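PDB 1ZKI: hypothetical protein PA5202 from Pseudomonas aeruginosa, which adopts the hotdog fold of the thioesterase superfamily and probably hydrolyses acyl-CoA thioesters. Local coordinates for residues A[93-99]-A[110-116]; A[27-32]-A[64-69]; A[51-55]-A[81-85]. All coordinates share one frame; numbering follows the deposited sequence.

Interaction 1: A[93-99]-A[110-116]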
ATOM      1  N   GLU A  93      -0.929   7.120 -21.938  1.00 14.01           N
ATOM      2  CA  GLU A  93      -0.003   7.376 -20.846  1.00 12.75           C
ATOM      3  C   GLU A  93      -0.584   6.972 -19.502  1.00 12.67           C
ATOM      4  O   GLU A  93      -1.805   6.850 -19.341  1.00 11.84           O
ATOM      5  CB  GLU A  93       0.409   8.850 -20.805  1.00 13.47           C
ATOM      6  CG  GLU A  93      -0.690   9.788 -20.327  1.00 13.38           C
ATOM      7  CD  GLU A  93      -0.275  11.250 -20.431  1.00 12.86           C
ATOM      8  OE1 GLU A  93      -0.223  11.753 -21.582  1.00 12.06           O
ATOM      9  OE2 GLU A  93      -0.022  11.881 -19.366  1.00 14.10           O
ATOM     10  N   VAL A  94       0.309   6.809 -18.536  1.00 12.37           N
ATOM     11  CA  VAL A  94      -0.116   6.564 -17.162  1.00 11.67           C
ATOM     12  C   VAL A  94       0.365   7.686 -16.253  1.00 12.17           C
ATOM     13  O   VAL A  94       1.353   8.376 -16.563  1.00 12.23           O
ATOM     14  CB  VAL A  94       0.358   5.179 -16.629  1.00 12.09           C
ATOM     15  CG1 VAL A  94      -0.294   4.031 -17.429  1.00 12.11           C
ATOM     16  CG2 VAL A  94       1.897   5.068 -16.665  1.00 12.08           C
ATOM     17  N   ARG A  95      -0.342   7.860 -15.139  1.00 11.89           N
ATOM     18  CA  ARG A  95       0.026   8.827 -14.116  1.00 11.79           C
ATOM     19  C   ARG A  95       0.263   8.077 -12.833  1.00 12.09           C
ATOM     20  O   ARG A  95      -0.515   7.205 -12.482  1.00 11.29           O
ATOM     21  CB  ARG A  95      -1.104   9.852 -13.912  1.00 12.02           C
ATOM     22  CG  ARG A  95      -1.450  10.669 -15.153  1.00 14.80           C
ATOM     23  CD  ARG A  95      -0.312  11.599 -15.468  1.00 14.56           C
ATOM     24  NE  ARG A  95      -0.505  12.423 -16.660  1.00 13.90           N
ATOM     25  CZ  ARG A  95      -0.735  13.727 -16.633  1.00 13.80           C
ATOM     26  NH1 ARG A  95      -0.857  14.368 -15.467  1.00 14.40           N
ATOM     27  NH2 ARG A  95      -0.836  14.393 -17.779  1.00 13.94           N
ATOM     28  N   CYS A  96       1.352   8.417 -12.156  1.00 11.03           N
ATOM     29  CA  CYS A  96       1.615   7.904 -10.818  1.00 11.07           C
ATOM     30  C   CYS A  96       1.498   9.046  -9.825  1.00 11.33           C
ATOM     31  O   CYS A  96       2.076  10.125 -10.033  1.00 10.79           O
ATOM     32  CB  CYS A  96       2.995   7.281 -10.751  1.00 11.23           C
ATOM     33  SG  CYS A  96       3.380   6.632  -9.085  1.00 13.66           S
ATOM     34  N   VAL A  97       0.727   8.821  -8.763  1.00 11.56           N
ATOM     35  CA  VAL A  97       0.677   9.756  -7.639  1.00 11.50           C
ATOM     36  C   VAL A  97       1.200   9.028  -6.401  1.00 11.99           C
ATOM     37  O   VAL A  97       0.716   7.933  -6.071  1.00 12.05           O
ATOM     38  CB  VAL A  97      -0.754  10.280  -7.389  1.00 11.61           C
ATOM     39  CG1 VAL A  97      -0.780  11.199  -6.161  1.00 13.16           C
ATOM     40  CG2 VAL A  97      -1.265  11.005  -8.640  1.00 12.21           C
ATOM     41  N   ALA A  98       2.193   9.626  -5.742  1.00 11.58           N
ATOM     42  CA  ALA A  98       2.774   9.053  -4.541  1.00 12.26           C
ATOM     43  C   ALA A  98       2.538  10.013  -3.379  1.00 12.89           C
ATOM     44  O   ALA A  98       2.519  11.237  -3.566  1.00 13.05           O
ATOM     45  CB  ALA A  98       4.269   8.794  -4.722  1.00 11.93           C
ATOM     46  N   ARG A  99       2.354   9.441  -2.188  1.00 13.06           N
ATOM     47  CA  ARG A  99       2.019  10.201  -1.001  1.00 14.70           C
ATOM     48  C   ARG A  99       2.807   9.666   0.185  1.00 13.08           C
ATOM     49  O   ARG A  99       2.741   8.469   0.484  1.00 12.74           O
ATOM     50  CB  ARG A  99       0.519  10.056  -0.732  1.00 14.83           C
ATOM     51  CG  ARG A  99      -0.014  10.935   0.374  1.00 19.35           C
ATOM     52  CD  ARG A  99      -1.557  10.812   0.443  1.00 19.76           C
ATOM     53  NE  ARG A  99      -2.159  11.153  -0.853  1.00 28.75           N
ATOM     54  CZ  ARG A  99      -2.482  12.387  -1.254  1.00 31.47           C
ATOM     55  NH1 ARG A  99      -2.289  13.442  -0.461  1.00 32.20           N
ATOM     56  NH2 ARG A  99      -3.009  12.570  -2.464  1.00 32.83           N
ATOM     57  N   VAL A 110       5.952   5.513   2.165  1.00 10.81           N
ATOM     58  CA  VAL A 110       5.288   6.155   1.027  1.00 11.91           C
ATOM     59  C   VAL A 110       4.422   5.137   0.304  1.00 12.17           C
ATOM     60  O   VAL A 110       4.798   3.956   0.231  1.00 12.09           O
ATOM     61  CB  VAL A 110       6.326   6.730   0.003  1.00 11.29           C
ATOM     62  CG1 VAL A 110       5.637   7.599  -1.060  1.00 11.38           C
ATOM     63  CG2 VAL A 110       7.405   7.527   0.703  1.00 14.87           C
ATOM     64  N   GLU A 111       3.244   5.565  -0.168  1.00 12.13           N
ATOM     65  CA  GLU A 111       2.422   4.710  -1.020  1.00 13.53           C
ATOM     66  C   GLU A 111       2.292   5.374  -2.375  1.00 13.13           C
ATOM     67  O   GLU A 111       2.549   6.579  -2.501  1.00 12.17           O
ATOM     68  CB  GLU A 111       1.035   4.462  -0.410  1.00 13.95           C
ATOM     69  CG  GLU A 111       0.148   5.692  -0.350  1.00 15.82           C
ATOM     70  CD  GLU A 111      -1.321   5.376   0.032  1.00 18.97           C
ATOM     71  OE1 GLU A 111      -1.719   4.190   0.027  1.00 25.65           O
ATOM     72  OE2 GLU A 111      -2.070   6.327   0.330  1.00 23.56           O
ATOM     73  N   ALA A 112       1.912   4.604  -3.390  1.00 12.21           N
ATOM     74  CA  ALA A 112       1.723   5.181  -4.724  1.00 12.74           C
ATOM     75  C   ALA A 112       0.729   4.364  -5.516  1.00 13.12           C
ATOM     76  O   ALA A 112       0.551   3.172  -5.255  1.00 13.87           O
ATOM     77  CB  ALA A 112       3.055   5.302  -5.476  1.00 12.53           C
ATOM     78  N   GLU A 113       0.041   5.016  -6.448  1.00 13.42           N
ATOM     79  CA  GLU A 113      -0.839   4.319  -7.367  1.00 15.20           C
ATOM     80  C   GLU A 113      -0.546   4.808  -8.776  1.00 13.71           C
ATOM     81  O   GLU A 113      -0.155   5.968  -8.973  1.00 13.55           O
ATOM     82  CB  GLU A 113      -2.325   4.526  -7.023  1.00 15.00           C
ATOM     83  CG  GLU A 113      -2.777   5.955  -7.081  1.00 19.25           C
ATOM     84  CD  GLU A 113      -4.300   6.101  -7.003  1.00 21.56           C
ATOM     85  OE1 GLU A 113      -4.799   7.192  -7.352  1.00 30.30           O
ATOM     86  OE2 GLU A 113      -4.986   5.127  -6.625  1.00 28.82           O
ATOM     87  N   VAL A 114      -0.671   3.901  -9.733  1.00 11.88           N
ATOM     88  CA  VAL A 114      -0.537   4.236 -11.144  1.00 12.13           C
ATOM     89  C   VAL A 114      -1.904   4.038 -11.765  1.00 11.77           C
ATOM     90  O   VAL A 114      -2.552   3.006 -11.535  1.00 11.61           O
ATOM     91  CB  VAL A 114       0.485   3.325 -11.847  1.00 12.32           C
ATOM     92  CG1 VAL A 114       0.597   3.682 -13.347  1.00 13.41           C
ATOM     93  CG2 VAL A 114       1.858   3.427 -11.142  1.00 12.31           C
ATOM     94  N   ARG A 115      -2.338   5.026 -12.539  1.00 11.90           N
ATOM     95  CA  ARG A 115      -3.655   4.977 -13.168  1.00 12.72           C
ATOM     96  C   ARG A 115      -3.582   5.403 -14.621  1.00 12.24           C
ATOM     97  O   ARG A 115      -2.670   6.118 -15.038  1.00 11.40           O
ATOM     98  CB  ARG A 115      -4.636   5.907 -12.444  1.00 12.77           C
ATOM     99  CG  ARG A 115      -5.024   5.449 -11.054  1.00 15.18           C
ATOM    100  CD  ARG A 115      -6.155   6.322 -10.473  1.00 16.74           C
ATOM    101  NE  ARG A 115      -6.562   5.747  -9.203  1.00 25.52           N
ATOM    102  CZ  ARG A 115      -7.495   4.815  -9.069  1.00 26.15           C
ATOM    103  NH1 ARG A 115      -8.163   4.374 -10.126  1.00 29.80           N
ATOM    104  NH2 ARG A 115      -7.760   4.329  -7.871  1.00 30.28           N
ATOM    105  N   GLN A 116      -4.583   4.989 -15.384  1.00 11.91           N
ATOM    106  CA  GLN A 116      -4.878   5.635 -16.658  1.00 13.09           C
ATOM    107  C   GLN A 116      -6.359   6.012 -16.559  1.00 13.18           C
ATOM    108  O   GLN A 116      -7.241   5.160 -16.709  1.00 13.63           O
ATOM    109  CB  GLN A 116      -4.605   4.682 -17.820  1.00 12.77           C
ATOM    110  CG  GLN A 116      -4.760   5.324 -19.186  1.00 15.44           C
ATOM    111  CD  GLN A 116      -4.342   4.380 -20.292  1.00 18.78           C
ATOM    112  OE1 GLN A 116      -5.071   3.445 -20.620  1.00 22.67           O
ATOM    113  NE2 GLN A 116      -3.183   4.623 -20.882  1.00 17.21           N
TER
HETATM  114  O   HOH W   1      -2.672   8.118  -1.794  1.00 41.63           O
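Arg95 and Arg115 face each other as an antiparallel hydrogen-bonded pair: Arg95 N reaches Arg115 O at 2.9 Å, and Arg115 N returns to Arg95 O at 2.8 Å. The same double exchange recurs at Val97 with Glu113 and at Arg99 with Glu111, satisfying every backbone N and O of these six residues. The pairs between them, Cys96 with Val114 and Ala98 with Ala112, are non-hydrogen-bonded; Cys96 and Ala98 form backbone hydrogen bonds with Val34 and Ala32 of strand 31-37, Ala112 with Gly124 of strand 119-130. At one end, Gln116 NE2 donates to Glu93 O at 3.0 Å, standing 54° out of that carbonyl plane. Gln116 gets there with CG anti to its backbone N (chi1 -174°) and the chain extended beyond. NE2 also donates to Asp91 O while OE1 bonds Lys119, which fixes the rotation of the amide. On the face of Arg95, Val97 and Glu113, two salt bridges run along the strands and others reach neighbouring strands. Arg95 NE donates to Glu93 OE2 at 2.8 Å, a second guanidinium nitrogen joining it side-on; Arg35 shares that oxygen, and Glu33 takes Arg95 NH1. Arg115 NE meets Glu113 OE1 at 2.9 Å, coming from above the carboxylate plane. Across the strands, a water accepts from Arg99 NE and donates to Glu111 OE2 at 2.8 Å; Glu111 OE1 forms salt bridges with Lys123 of its own chain and of the second subunit. The other face is apolar: Val94 CB rests on Val114 CG1 at 3.6 Å, the two side chains crossing obliquely, and Cys96 SG lies against Ala112 CB at 3.9 Å. The hairpin 93-103/107-116 supplies the two middle strands of the six-stranded sheet, its apolar face on helix 51-70, as in the hotdog fold.

Interaction 2: A[27-32]-A[64-69]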
ATOM      1  N   LEU A  27       4.187  18.663  -7.619  1.00 17.43           N
ATOM      2  CA  LEU A  27       4.617  18.343  -6.260  1.00 19.26           C
ATOM      3  C   LEU A  27       3.752  19.113  -5.279  1.00 20.54           C
ATOM      4  O   LEU A  27       3.418  20.284  -5.517  1.00 20.98           O
ATOM      5  CB  LEU A  27       6.051  18.792  -6.027  1.00 19.62           C
ATOM      6  CG  LEU A  27       7.205  18.279  -6.874  1.00 21.86           C
ATOM      7  CD1 LEU A  27       8.425  19.089  -6.534  1.00 24.61           C
ATOM      8  CD2 LEU A  27       7.445  16.820  -6.585  1.00 22.35           C
ATOM      9  N   GLY A  28       3.413  18.465  -4.173  1.00 20.65           N
ATOM     10  CA  GLY A  28       2.689  19.094  -3.085  1.00 21.55           C
ATOM     11  C   GLY A  28       3.456  18.829  -1.808  1.00 21.22           C
ATOM     12  O   GLY A  28       4.654  18.604  -1.839  1.00 21.69           O
ATOM     13  N   ASP A  29       2.764  18.881  -0.685  1.00 21.64           N
ATOM     14  CA  ASP A  29       3.396  18.683   0.605  1.00 20.74           C
ATOM     15  C   ASP A  29       3.417  17.189   0.883  1.00 18.89           C
ATOM     16  O   ASP A  29       2.448  16.645   1.435  1.00 18.36           O
ATOM     17  CB  ASP A  29       2.606  19.405   1.695  1.00 21.86           C
ATOM     18  CG  ASP A  29       3.282  19.317   3.067  1.00 25.23           C
ATOM     19  OD1 ASP A  29       4.419  18.789   3.157  1.00 29.29           O
ATOM     20  OD2 ASP A  29       2.675  19.787   4.058  1.00 29.05           O
ATOM     21  N   GLY A  30       4.514  16.534   0.502  1.00 16.90           N
ATOM     22  CA  GLY A  30       4.655  15.081   0.688  1.00 15.28           C
ATOM     23  C   GLY A  30       3.864  14.296  -0.347  1.00 14.49           C
ATOM     24  O   GLY A  30       3.465  13.166  -0.099  1.00 14.76           O
ATOM     25  N   VAL A  31       3.641  14.905  -1.508  0.50 13.99           N
ATOM     26  CA  VAL A  31       2.905  14.267  -2.602  0.50 13.35           C
ATOM     27  C   VAL A  31       3.530  14.684  -3.940  0.50 13.07           C
ATOM     28  O   VAL A  31       3.977  15.827  -4.100  0.50 13.01           O
ATOM     29  CB  VAL A  31       1.366  14.586  -2.529  0.50 13.69           C
ATOM     30  CG1 VAL A  31       1.105  16.082  -2.580  0.50 13.45           C
ATOM     31  CG2 VAL A  31       0.571  13.860  -3.624  0.50 13.74           C
ATOM     32  N   ALA A  32       3.587  13.747  -4.885  1.00 12.30           N
ATOM     33  CA  ALA A  32       4.115  14.026  -6.214  1.00 12.20           C
ATOM     34  C   ALA A  32       3.335  13.280  -7.275  1.00 12.23           C
ATOM     35  O   ALA A  32       2.734  12.242  -6.991  1.00 12.57           O
ATOM     36  CB  ALA A  32       5.602  13.658  -6.284  1.00 12.23           C
ATOM     37  N   LEU A  64      10.323  11.636  -5.329  1.00 11.25           N
ATOM     38  CA  LEU A  64       9.924  13.035  -5.450  1.00 11.09           C
ATOM     39  C   LEU A  64       8.960  13.443  -4.334  1.00 11.39           C
ATOM     40  O   LEU A  64       9.042  14.549  -3.805  1.00 11.04           O
ATOM     41  CB  LEU A  64       9.322  13.279  -6.836  1.00 11.67           C
ATOM     42  CG  LEU A  64      10.330  13.339  -7.997  1.00 12.12           C
ATOM     43  CD1 LEU A  64       9.566  13.551  -9.323  1.00 13.22           C
ATOM     44  CD2 LEU A  64      11.367  14.446  -7.779  1.00 13.42           C
ATOM     45  N   ALA A  65       8.043  12.541  -3.968  1.00 11.37           N
ATOM     46  CA  ALA A  65       7.167  12.778  -2.819  1.00 11.55           C
ATOM     47  C   ALA A  65       7.997  12.944  -1.548  1.00 12.56           C
ATOM     48  O   ALA A  65       7.749  13.855  -0.769  1.00 12.17           O
ATOM     49  CB  ALA A  65       6.145  11.639  -2.656  1.00 11.12           C
ATOM     50  N   CYS A  66       9.009  12.092  -1.364  1.00 12.27           N
ATOM     51  CA  CYS A  66       9.909  12.228  -0.211  1.00 14.13           C
ATOM     52  C   CYS A  66      10.620  13.567  -0.226  1.00 14.68           C
ATOM     53  O   CYS A  66      10.658  14.255   0.781  1.00 14.58           O
ATOM     54  CB  CYS A  66      10.912  11.095  -0.175  1.00 14.13           C
ATOM     55  SG  CYS A  66      10.102   9.602   0.331  1.00 18.22           S
ATOM     56  N   SER A  67      11.148  13.944  -1.384  1.00 15.07           N
ATOM     57  CA  SER A  67      11.819  15.228  -1.516  1.00 15.96           C
ATOM     58  C   SER A  67      10.888  16.398  -1.214  1.00 16.42           C
ATOM     59  O   SER A  67      11.324  17.419  -0.668  1.00 17.10           O
ATOM     60  CB  SER A  67      12.418  15.356  -2.909  1.00 15.45           C
ATOM     61  OG  SER A  67      13.501  14.449  -3.044  1.00 17.02           O
ATOM     62  N   SER A  68       9.604  16.260  -1.532  1.00 17.12           N
ATOM     63  CA  SER A  68       8.673  17.360  -1.259  1.00 18.10           C
ATOM     64  C   SER A  68       8.364  17.461   0.232  1.00 18.58           C
ATOM     65  O   SER A  68       7.910  18.503   0.705  1.00 19.51           O
ATOM     66  CB  SER A  68       7.393  17.207  -2.067  1.00 18.29           C
ATOM     67  OG  SER A  68       6.592  16.172  -1.543  1.00 19.89           O
ATOM     68  N   SER A  69       8.627  16.382   0.966  1.00 18.99           N
ATOM     69  CA  SER A  69       8.434  16.337   2.414  1.00 19.45           C
ATOM     70  C   SER A  69       9.652  16.874   3.162  1.00 19.79           C
ATOM     71  O   SER A  69       9.520  17.765   4.016  1.00 19.69           O
ATOM     72  CB  SER A  69       8.152  14.894   2.852  1.00 19.49           C
ATOM     73  OG  SER A  69       8.089  14.801   4.260  1.00 21.34           O
TER
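Leu27 meets the helix first, its CD2 4.0 Å from Leu64 CB, with the two leucine side chains crossing at about a right angle. The chain then turns back on itself, Gly28 N bonding to Val31 O within the turn. Gly28 O comes to 3.1 Å from Ser68 CB, so the serine sits right against the turn backbone. The chain passes through Asp29 to Gly30, where the backbone takes a positive phi (77°) and N donates a weak, bent hydrogen bond to Ser68 OG at 2.9 Å. That oxygen is held from its own helix as well: with OG between the backbone N and the carbonyl carbon (chi1 73°), Ser68 folds back and donates to Ala65 O at 2.7 Å. Gly30 CA itself lies 3.6 Å from Ala65 O. Val31 turns its side chain away and meets the helix through CA, 4.2 Å from Ala65 CB. Ala32 closes the run by pressing CB against the helix backbone, 3.5 Å from Ala65 N, with Leu64 CB close by. This is the tight turn of the beta hairpin 23-27/31-37, packed on the late part of helix 51-70. Strand 93-103 continues beside the hairpin, with Gly30 joined to Val100 by backbone hydrogen bonding and Ala65 packing on Ala98, while Leu27 and Ser67 both touch Phe72 just beyond the helix.

Interaction 3: A[51-55]-A[81-85]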
ATOM      1  N   GLY A  51       6.447  -4.358 -16.597  1.00 12.79           N
ATOM      2  CA  GLY A  51       6.379  -4.191 -15.149  1.00 12.85           C
ATOM      3  C   GLY A  51       7.556  -3.400 -14.586  1.00 12.27           C
ATOM      4  O   GLY A  51       7.402  -2.680 -13.600  1.00 12.34           O
ATOM      5  N   GLY A  52       8.732  -3.546 -15.196  1.00 11.56           N
ATOM      6  CA  GLY A  52       9.890  -2.785 -14.752  1.00 11.73           C
ATOM      7  C   GLY A  52       9.717  -1.290 -14.989  1.00 11.93           C
ATOM      8  O   GLY A  52      10.176  -0.468 -14.188  1.00 12.25           O
ATOM      9  N   ALA A  53       9.086  -0.926 -16.110  1.00 11.02           N
ATOM     10  CA  ALA A  53       8.855   0.496 -16.415  1.00 11.70           C
ATOM     11  C   ALA A  53       7.848   1.093 -15.445  1.00 11.77           C
ATOM     12  O   ALA A  53       8.026   2.209 -14.944  1.00 11.71           O
ATOM     13  CB  ALA A  53       8.405   0.659 -17.845  1.00 11.24           C
ATOM     14  N   LEU A  54       6.805   0.327 -15.154  1.00 11.31           N
ATOM     15  CA  LEU A  54       5.826   0.753 -14.148  1.00 12.12           C
ATOM     16  C   LEU A  54       6.465   0.915 -12.765  1.00 11.76           C
ATOM     17  O   LEU A  54       6.191   1.902 -12.065  1.00 11.50           O
ATOM     18  CB  LEU A  54       4.668  -0.227 -14.085  1.00 12.02           C
ATOM     19  CG  LEU A  54       3.703  -0.131 -15.271  1.00 13.05           C
ATOM     20  CD1 LEU A  54       2.769  -1.363 -15.391  1.00 13.67           C
ATOM     21  CD2 LEU A  54       2.868   1.157 -15.224  1.00 14.22           C
ATOM     22  N   PHE A  55       7.314  -0.029 -12.370  1.00 12.10           N
ATOM     23  CA  PHE A  55       7.989   0.107 -11.094  1.00 11.81           C
ATOM     24  C   PHE A  55       8.912   1.330 -11.088  1.00 11.74           C
ATOM     25  O   PHE A  55       8.974   2.047 -10.094  1.00 12.69           O
ATOM     26  CB  PHE A  55       8.771  -1.154 -10.748  1.00 11.50           C
ATOM     27  CG  PHE A  55       9.529  -1.038  -9.469  1.00 12.23           C
ATOM     28  CD1 PHE A  55       8.959  -1.479  -8.273  1.00 14.46           C
ATOM     29  CD2 PHE A  55      10.796  -0.446  -9.454  1.00 13.62           C
ATOM     30  CE1 PHE A  55       9.654  -1.358  -7.065  1.00 16.88           C
ATOM     31  CE2 PHE A  55      11.508  -0.311  -8.261  1.00 14.94           C
ATOM     32  CZ  PHE A  55      10.941  -0.774  -7.059  1.00 14.84           C
ATOM     33  N   CYS A  81      10.718  -1.603  -1.667  1.00 12.28           N
ATOM     34  CA  CYS A  81       9.408  -1.263  -2.232  1.00 11.61           C
ATOM     35  C   CYS A  81       8.706  -2.535  -2.643  1.00 11.97           C
ATOM     36  O   CYS A  81       9.362  -3.520  -3.004  1.00 12.38           O
ATOM     37  CB  CYS A  81       9.580  -0.350  -3.450  1.00 12.32           C
ATOM     38  SG  CYS A  81       8.028   0.380  -3.993  1.00 17.21           S
ATOM     39  N   LYS A  82       7.375  -2.496  -2.628  1.00 10.59           N
ATOM     40  CA  LYS A  82       6.542  -3.631  -3.005  1.00 11.27           C
ATOM     41  C   LYS A  82       5.464  -3.093  -3.916  1.00 11.05           C
ATOM     42  O   LYS A  82       4.850  -2.089  -3.593  1.00 11.63           O
ATOM     43  CB  LYS A  82       5.903  -4.238  -1.754  1.00 11.87           C
ATOM     44  CG  LYS A  82       4.982  -5.455  -2.003  1.00 11.50           C
ATOM     45  CD  LYS A  82       3.501  -5.076  -1.985  1.00 12.83           C
ATOM     46  CE  LYS A  82       2.636  -6.307  -1.668  1.00 13.36           C
ATOM     47  NZ  LYS A  82       2.503  -7.205  -2.821  1.00 13.76           N
ATOM     48  N   ILE A  83       5.229  -3.779  -5.030  1.00 10.58           N
ATOM     49  CA  ILE A  83       4.260  -3.324  -6.034  1.00 10.24           C
ATOM     50  C   ILE A  83       3.311  -4.463  -6.392  1.00 10.52           C
ATOM     51  O   ILE A  83       3.732  -5.622  -6.435  1.00 11.06           O
ATOM     52  CB  ILE A  83       5.012  -2.826  -7.334  1.00 10.49           C
ATOM     53  CG1 ILE A  83       4.037  -2.210  -8.346  1.00 11.07           C
ATOM     54  CG2 ILE A  83       5.847  -3.962  -8.010  1.00 10.82           C
ATOM     55  CD1 ILE A  83       4.737  -1.420  -9.440  1.00 12.26           C
ATOM     56  N   ASN A  84       2.038  -4.136  -6.642  1.00  9.54           N
ATOM     57  CA  ASN A  84       1.082  -5.067  -7.254  1.00 10.44           C
ATOM     58  C   ASN A  84       0.721  -4.548  -8.620  1.00 11.34           C
ATOM     59  O   ASN A  84       0.462  -3.356  -8.780  1.00 11.61           O
ATOM     60  CB  ASN A  84      -0.209  -5.165  -6.448  1.00 10.16           C
ATOM     61  CG  ASN A  84      -0.165  -6.263  -5.435  1.00 10.99           C
ATOM     62  OD1 ASN A  84      -0.674  -7.382  -5.669  1.00 14.87           O
ATOM     63  ND2 ASN A  84       0.457  -5.979  -4.321  1.00  8.80           N
ATOM     64  N   TYR A  85       0.679  -5.454  -9.586  1.00 11.55           N
ATOM     65  CA  TYR A  85       0.264  -5.121 -10.950  1.00 11.82           C
ATOM     66  C   TYR A  85      -1.171  -5.549 -11.129  1.00 12.04           C
ATOM     67  O   TYR A  85      -1.515  -6.723 -10.916  1.00 11.78           O
ATOM     68  CB  TYR A  85       1.154  -5.858 -11.949  1.00 12.20           C
ATOM     69  CG  TYR A  85       2.594  -5.439 -11.830  1.00 13.07           C
ATOM     70  CD1 TYR A  85       3.014  -4.214 -12.351  1.00 12.10           C
ATOM     71  CD2 TYR A  85       3.526  -6.251 -11.185  1.00 12.93           C
ATOM     72  CE1 TYR A  85       4.348  -3.799 -12.235  1.00 13.90           C
ATOM     73  CE2 TYR A  85       4.875  -5.853 -11.069  1.00 12.83           C
ATOM     74  CZ  TYR A  85       5.265  -4.623 -11.591  1.00 13.24           C
ATOM     75  OH  TYR A  85       6.582  -4.231 -11.492  1.00 16.01           O
TER
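Tyr85 brings its ring up to Gly51, where the long helix of the hotdog fold begins beside strand 76-85. The space left by the missing side chain of Gly51 takes the ring: Gly51 O lies at its edge beside CE1 and CZ, while Gly51 CA stands off the ring plane, over the rim, 3.6 Å from Tyr85 CE1. Leu54 fills in along the ring edge, its CB 4.0 Å from Tyr85 CE1. Ile83 is the next bump, and it fills the gap between the Tyr85 and Phe55 rings, a gap closed by Phe55 CB touching Tyr85 OH. Ile83 CD1 pushes up to the helix backbone, 4.0 Å from Phe55 CA, while Ile83 CG2 meets the edge of the Phe55 ring, 4.0 Å from Phe55 CD1. Ile83 CG1 stands 4.2 Å above one face of the Tyr85 ring, offset toward the rim, on the other side of the ring plane from Gly51 CA. Phe55, with CG anti to its backbone N (chi1 178°), reaches on to Cys81: its CE1 lies 3.8 Å from Cys81 CB, and the sulfur sits oblique to the ring. Cys81 and Ile83 extend the packing to Met62 and Met58 farther down the helix. Lys82 points away from the helix and forms a salt bridge with Glu80 of the second subunit. Two donors grip Gly51 O from opposite faces of its carbonyl plane: Phe55 N at 2.9 Å, in a regular helical bond, and Tyr85 OH at 2.7 Å.

All three contacts belong to one hotdog unit, a six-stranded antiparallel sheet curled round helix 51-70. Interactions 2 and 3 use that helix near its two ends; their centres lie about 20 Å apart, on opposite sides of the chain's centre, and their segments alternate along the sequence. Interaction 1 comes after both in the sequence and is the hairpin in the middle of the sheet, its centre about 13 Å from that of interaction 2 and 11 Å from that of interaction 3. It touches both: Val110 packs on Cys66, and Val114 packs on Leu54. Interactions 1 and 3 also carry residues that reach the second subunit, so both contacts border the interface with it.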